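Long-range contact in Alpha/beta hydrolase (Streptomyces albidoflavus, PDB 6KSU), which probably closes non-ribosomal peptides into macrolactams as a stand-alone cyclase of the penicillin-binding-protein type, joining residues of opposite chirality: residues A65-F79 with G222-R234. Numbering follows the deposited sequence.
With SO4 (sulfate ion), chain C.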
loop_
_atom_site.group_PDB
_atom_site.type_symbol
_atom_site.label_atom_id
_atom_site.label_comp_id
_atom_site.label_asym_id
_atom_site.label_seq_id
_atom_site.Cartn_x
_atom_site.Cartn_y
_atom_site.Cartn_z
ATOM N N ALA A 65 -13.312 -17.459 9.076
ATOM C CA ALA A 65 -13.567 -16.026 8.981
ATOM C C ALA A 65 -13.513 -15.378 10.350
ATOM O O ALA A 65 -13.074 -14.225 10.490
ATOM C CB ALA A 65 -14.929 -15.772 8.344
ATOM N N SER A 66 -13.969 -16.105 11.369
ATOM C CA SER A 66 -13.903 -15.674 12.755
ATOM C C SER A 66 -13.612 -16.909 13.597
ATOM O O SER A 66 -14.100 -18.005 13.300
ATOM C CB SER A 66 -15.217 -14.983 13.185
ATOM O OG SER A 66 -15.252 -14.689 14.575
ATOM N N VAL A 67 -12.753 -16.757 14.597
ATOM C CA VAL A 67 -12.558 -17.886 15.493
ATOM C C VAL A 67 -13.711 -17.963 16.475
ATOM O O VAL A 67 -14.160 -19.063 16.806
ATOM C CB VAL A 67 -11.205 -17.802 16.218
ATOM C CG1 VAL A 67 -11.168 -18.797 17.381
ATOM C CG2 VAL A 67 -10.100 -18.136 15.253
ATOM N N ARG A 68 -14.201 -16.801 16.928
ATOM C CA ARG A 68 -15.354 -16.727 17.819
ATOM C C ARG A 68 -16.542 -17.464 17.224
ATOM O O ARG A 68 -16.993 -18.486 17.757
ATOM C CB ARG A 68 -15.723 -15.270 18.072
ATOM C CG ARG A 68 -14.591 -14.375 18.393
ATOM C CD ARG A 68 -15.135 -13.021 18.812
ATOM N NE ARG A 68 -14.331 -12.416 19.868
ATOM C CZ ARG A 68 -14.429 -11.146 20.249
ATOM N NH1 ARG A 68 -15.295 -10.346 19.649
ATOM N NH2 ARG A 68 -13.664 -10.679 21.232
ATOM N N THR A 69 -17.075 -16.937 16.121
ATOM C CA THR A 69 -17.966 -17.682 15.237
ATOM C C THR A 69 -17.227 -18.953 14.857
ATOM O O THR A 69 -16.008 -19.010 14.980
ATOM C CB THR A 69 -18.300 -16.853 13.978
ATOM O OG1 THR A 69 -18.748 -15.544 14.353
ATOM C CG2 THR A 69 -19.363 -17.506 13.164
ATOM N N GLY A 70 -17.893 -19.975 14.386
ATOM C CA GLY A 70 -16.986 -20.893 13.746
ATOM C C GLY A 70 -16.846 -20.697 12.255
ATOM O O GLY A 70 -16.317 -21.588 11.581
ATOM N N GLU A 71 -17.292 -19.564 11.711
ATOM C CA GLU A 71 -17.661 -19.524 10.285
ATOM C C GLU A 71 -16.457 -19.757 9.373
ATOM O O GLU A 71 -15.406 -19.136 9.558
ATOM C CB GLU A 71 -18.327 -18.200 9.920
ATOM C CG GLU A 71 -18.537 -18.064 8.412
ATOM C CD GLU A 71 -19.708 -17.182 8.059
ATOM O OE1 GLU A 71 -20.096 -17.167 6.864
ATOM O OE2 GLU A 71 -20.239 -16.505 8.968
ATOM N N PRO A 72 -16.568 -20.644 8.395
ATOM C CA PRO A 72 -15.492 -20.800 7.409
ATOM C C PRO A 72 -15.331 -19.623 6.445
ATOM O O PRO A 72 -16.277 -18.896 6.115
ATOM C CB PRO A 72 -15.893 -22.064 6.633
ATOM C CG PRO A 72 -17.337 -22.322 6.999
ATOM C CD PRO A 72 -17.513 -21.767 8.375
ATOM N N VAL A 73 -14.092 -19.477 5.977
ATOM C CA VAL A 73 -13.759 -18.609 4.856
ATOM C C VAL A 73 -14.280 -19.245 3.577
ATOM O O VAL A 73 -13.975 -20.405 3.285
ATOM C CB VAL A 73 -12.242 -18.416 4.761
ATOM C CG1 VAL A 73 -11.888 -17.827 3.420
ATOM C CG2 VAL A 73 -11.686 -17.607 5.980
ATOM N N THR A 74 -15.033 -18.484 2.796
ATOM C CA THR A 74 -15.402 -18.888 1.453
ATOM C C THR A 74 -14.836 -17.883 0.467
ATOM O O THR A 74 -14.314 -16.837 0.866
ATOM C CB THR A 74 -16.929 -18.992 1.317
ATOM O OG1 THR A 74 -17.497 -17.686 1.247
ATOM C CG2 THR A 74 -17.524 -19.724 2.516
ATOM N N PRO A 75 -14.870 -18.184 -0.835
ATOM C CA PRO A 75 -14.442 -17.169 -1.818
ATOM C C PRO A 75 -15.279 -15.901 -1.775
ATOM O O PRO A 75 -14.816 -14.856 -2.228
ATOM C CB PRO A 75 -14.572 -17.903 -3.155
ATOM C CG PRO A 75 -14.307 -19.347 -2.789
ATOM C CD PRO A 75 -15.004 -19.515 -1.460
ATOM N N ARG A 76 -16.478 -15.957 -1.204
ATOM C CA ARG A 76 -17.287 -14.764 -1.014
ATOM C C ARG A 76 -16.763 -13.885 0.119
ATOM O O ARG A 76 -16.947 -12.661 0.076
ATOM C CB ARG A 76 -18.746 -15.157 -0.741
ATOM C CG ARG A 76 -19.752 -14.068 -1.170
ATOM C CD ARG A 76 -21.153 -14.228 -0.559
ATOM N NE ARG A 76 -21.875 -12.951 -0.514
ATOM C CZ ARG A 76 -22.996 -12.734 0.171
ATOM N NH1 ARG A 76 -23.544 -13.713 0.885
ATOM N NH2 ARG A 76 -23.571 -11.537 0.152
ATOM N N THR A 77 -16.166 -14.491 1.151
ATOM C CA THR A 77 -15.711 -13.762 2.327
ATOM C C THR A 77 -14.861 -12.554 1.930
ATOM O O THR A 77 -13.928 -12.657 1.131
ATOM C CB THR A 77 -14.894 -14.696 3.240
ATOM O OG1 THR A 77 -15.583 -15.938 3.426
ATOM C CG2 THR A 77 -14.695 -14.079 4.591
ATOM N N GLY A 78 -15.206 -11.392 2.497
ATOM C CA GLY A 78 -14.409 -10.199 2.329
ATOM C C GLY A 78 -13.409 -9.982 3.452
ATOM O O GLY A 78 -13.753 -10.057 4.638
ATOM N N PHE A 79 -12.182 -9.662 3.065
ATOM C CA PHE A 79 -11.061 -9.324 3.922
ATOM C C PHE A 79 -10.710 -7.850 3.764
ATOM O O PHE A 79 -10.871 -7.280 2.683
ATOM C CB PHE A 79 -9.833 -10.166 3.555
ATOM C CG PHE A 79 -9.957 -11.649 3.900
ATOM C CD1 PHE A 79 -9.116 -12.214 4.856
ATOM C CD2 PHE A 79 -10.865 -12.478 3.228
ATOM C CE1 PHE A 79 -9.196 -13.549 5.179
ATOM C CE2 PHE A 79 -10.966 -13.836 3.540
ATOM C CZ PHE A 79 -10.139 -14.371 4.515
ATOM N N GLY A 222 -30.582 -4.889 3.514
ATOM C CA GLY A 222 -30.189 -6.176 2.981
ATOM C C GLY A 222 -29.100 -6.821 3.821
ATOM O O GLY A 222 -28.486 -6.201 4.690
ATOM N N ALA A 223 -28.873 -8.103 3.542
ATOM C CA ALA A 223 -27.839 -8.844 4.253
ATOM C C ALA A 223 -26.461 -8.281 3.916
ATOM O O ALA A 223 -26.165 -7.996 2.751
ATOM C CB ALA A 223 -27.916 -10.327 3.899
ATOM N N ALA A 224 -25.628 -8.096 4.937
ATOM C CA ALA A 224 -24.283 -7.585 4.705
ATOM C C ALA A 224 -23.387 -8.689 4.161
ATOM O O ALA A 224 -23.656 -9.879 4.328
ATOM C CB ALA A 224 -23.677 -7.013 5.985
ATOM N N ARG A 225 -22.323 -8.277 3.477
ATOM C CA ARG A 225 -21.395 -9.259 2.944
ATOM C C ARG A 225 -20.667 -9.933 4.103
ATOM O O ARG A 225 -20.259 -9.255 5.039
ATOM C CB ARG A 225 -20.389 -8.595 2.009
ATOM C CG ARG A 225 -19.535 -9.589 1.238
ATOM C CD ARG A 225 -18.430 -8.878 0.429
ATOM N NE ARG A 225 -17.549 -9.871 -0.178
ATOM C CZ ARG A 225 -16.675 -9.614 -1.134
ATOM N NH1 ARG A 225 -16.542 -8.376 -1.610
ATOM N NH2 ARG A 225 -15.928 -10.603 -1.612
ATOM N N PRO A 226 -20.535 -11.259 4.097
ATOM C CA PRO A 226 -19.772 -11.904 5.170
ATOM C C PRO A 226 -18.327 -11.426 5.114
ATOM O O PRO A 226 -17.713 -11.359 4.043
ATOM C CB PRO A 226 -19.906 -13.401 4.869
ATOM C CG PRO A 226 -20.277 -13.487 3.438
ATOM C CD PRO A 226 -21.079 -12.246 3.146
ATOM N N VAL A 227 -17.813 -11.033 6.271
ATOM C CA VAL A 227 -16.492 -10.437 6.379
ATOM C C VAL A 227 -15.649 -11.272 7.326
ATOM O O VAL A 227 -16.162 -11.938 8.236
ATOM C CB VAL A 227 -16.567 -8.977 6.871
ATOM C CG1 VAL A 227 -17.038 -8.095 5.759
ATOM C CG2 VAL A 227 -17.515 -8.886 8.067
ATOM N N ALA A 228 -14.333 -11.206 7.115
ATOM C CA ALA A 228 -13.378 -11.832 7.999
ATOM C C ALA A 228 -12.975 -10.849 9.071
ATOM O O ALA A 228 -12.763 -9.669 8.794
ATOM C CB ALA A 228 -12.140 -12.297 7.234
ATOM N N GLU A 229 -12.868 -11.347 10.295
ATOM C CA GLU A 229 -12.252 -10.607 11.380
ATOM C C GLU A 229 -10.747 -10.868 11.427
ATOM O O GLU A 229 -10.234 -11.853 10.873
ATOM C CB GLU A 229 -12.890 -10.990 12.715
ATOM C CG GLU A 229 -14.312 -11.498 12.598
ATOM C CD GLU A 229 -15.077 -11.341 13.894
ATOM O OE1 GLU A 229 -16.173 -11.932 14.029
ATOM O OE2 GLU A 229 -14.580 -10.617 14.780
ATOM N N GLY A 230 -10.036 -9.933 12.080
ATOM C CA GLY A 230 -8.608 -10.069 12.295
ATOM C C GLY A 230 -8.260 -10.820 13.590
ATOM O O GLY A 230 -9.040 -10.877 14.542
ATOM N N HIS A 231 -7.054 -11.387 13.608
ATOM C CA HIS A 231 -6.632 -12.319 14.636
ATOM C C HIS A 231 -5.149 -12.125 14.906
ATOM O O HIS A 231 -4.394 -11.711 14.024
ATOM C CB HIS A 231 -6.899 -13.788 14.234
ATOM C CG HIS A 231 -8.340 -14.092 13.929
ATOM N ND1 HIS A 231 -8.987 -13.620 12.802
ATOM C CD2 HIS A 231 -9.260 -14.822 14.607
ATOM C CE1 HIS A 231 -10.239 -14.049 12.799
ATOM N NE2 HIS A 231 -10.429 -14.782 13.882
ATOM N N ALA A 232 -4.747 -12.412 16.145
ATOM C CA ALA A 232 -3.353 -12.332 16.567
ATOM C C ALA A 232 -3.134 -13.269 17.746
ATOM O O ALA A 232 -3.986 -13.371 18.629
ATOM C CB ALA A 232 -2.960 -10.911 16.977
ATOM N N LEU A 233 -1.987 -13.938 17.757
ATOM C CA LEU A 233 -1.638 -14.801 18.884
ATOM C C LEU A 233 -1.419 -13.977 20.145
ATOM O O LEU A 233 -0.641 -13.022 20.152
ATOM C CB LEU A 233 -0.388 -15.614 18.569
ATOM C CG LEU A 233 -0.623 -17.115 18.513
ATOM C CD1 LEU A 233 0.687 -17.841 18.302
ATOM C CD2 LEU A 233 -1.327 -17.589 19.790
ATOM N N ARG A 234 -2.126 -14.327 21.201
ATOM C CA ARG A 234 -1.905 -13.722 22.500
ATOM C C ARG A 234 -0.973 -14.585 23.346
ATOM O O ARG A 234 -0.862 -15.795 23.146
ATOM C CB ARG A 234 -3.231 -13.509 23.217
ATOM C CG ARG A 234 -3.958 -12.304 22.694
ATOM C CD ARG A 234 -5.153 -12.046 23.550
ATOM N NE ARG A 234 -5.925 -13.271 23.697
ATOM C CZ ARG A 234 -7.154 -13.419 23.232
ATOM N NH1 ARG A 234 -7.743 -12.411 22.607
ATOM N NH2 ARG A 234 -7.793 -14.564 23.396
HETATM S S SO4 C . -12.690 -13.320 22.863
HETATM O O1 SO4 C . -11.794 -14.329 23.423
HETATM O O2 SO4 C . -12.252 -12.002 23.313
HETATM O O3 SO4 C . -14.066 -13.558 23.307
HETATM O O4 SO4 C . -12.650 -13.391 21.406
#
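Gly78 and Val227 form a single beta bridge: Gly78 N gives an almost straight bond to Pro226 O (2.9 Å, 176° at the hydrogen), and Gly78 O takes the N-H of Ala228. Just before Pro226, Arg225 reaches Arg76 O side-on, its NE and NH2 both 2.9 Å from that oxygen. NE arrives nearly in line with the carbonyl, NH2 from above its plane, with Gly78 CA against one face of the guanidinium, offset toward the rim. CG anti to the backbone N (chi1 -170°) and an extended chain carry it there, while a salt bridge from NH1 to Asp263 steadies its far side. Arg76 answers from the other segment: Pro226 CD sits over the centre of its guanidinium, 3.6 Å from CZ, and NH2 pairs with Glu209. Ala228 CB lies squarely over one face of the Phe79 ring, a CH-pi contact 3.8 Å from the centroid.

Further along, Glu229 N bonds to Ala65 O, and the His231 ring turns its edge to the backbone of Ser66 and Val67, with NE2 accepting from Val67 N at 3.1 Å, nearly in the ring plane. ND1 bonds to Asn351 O, so the ring is held at both nitrogens and NE2 is left to accept. Ser66 OG, weakly bonded to Glu229 OE1, also accepts from Thr69 N in an ST motif. Beyond it Arg68 holds a sulfate, probably from the crystallisation liquor. The whole joins the loop between strands 56-63 and 79-80 to the segment entering strand 231-232, beside the antiparallel sheet of a beta-lactamase/penicillin-binding-protein fold.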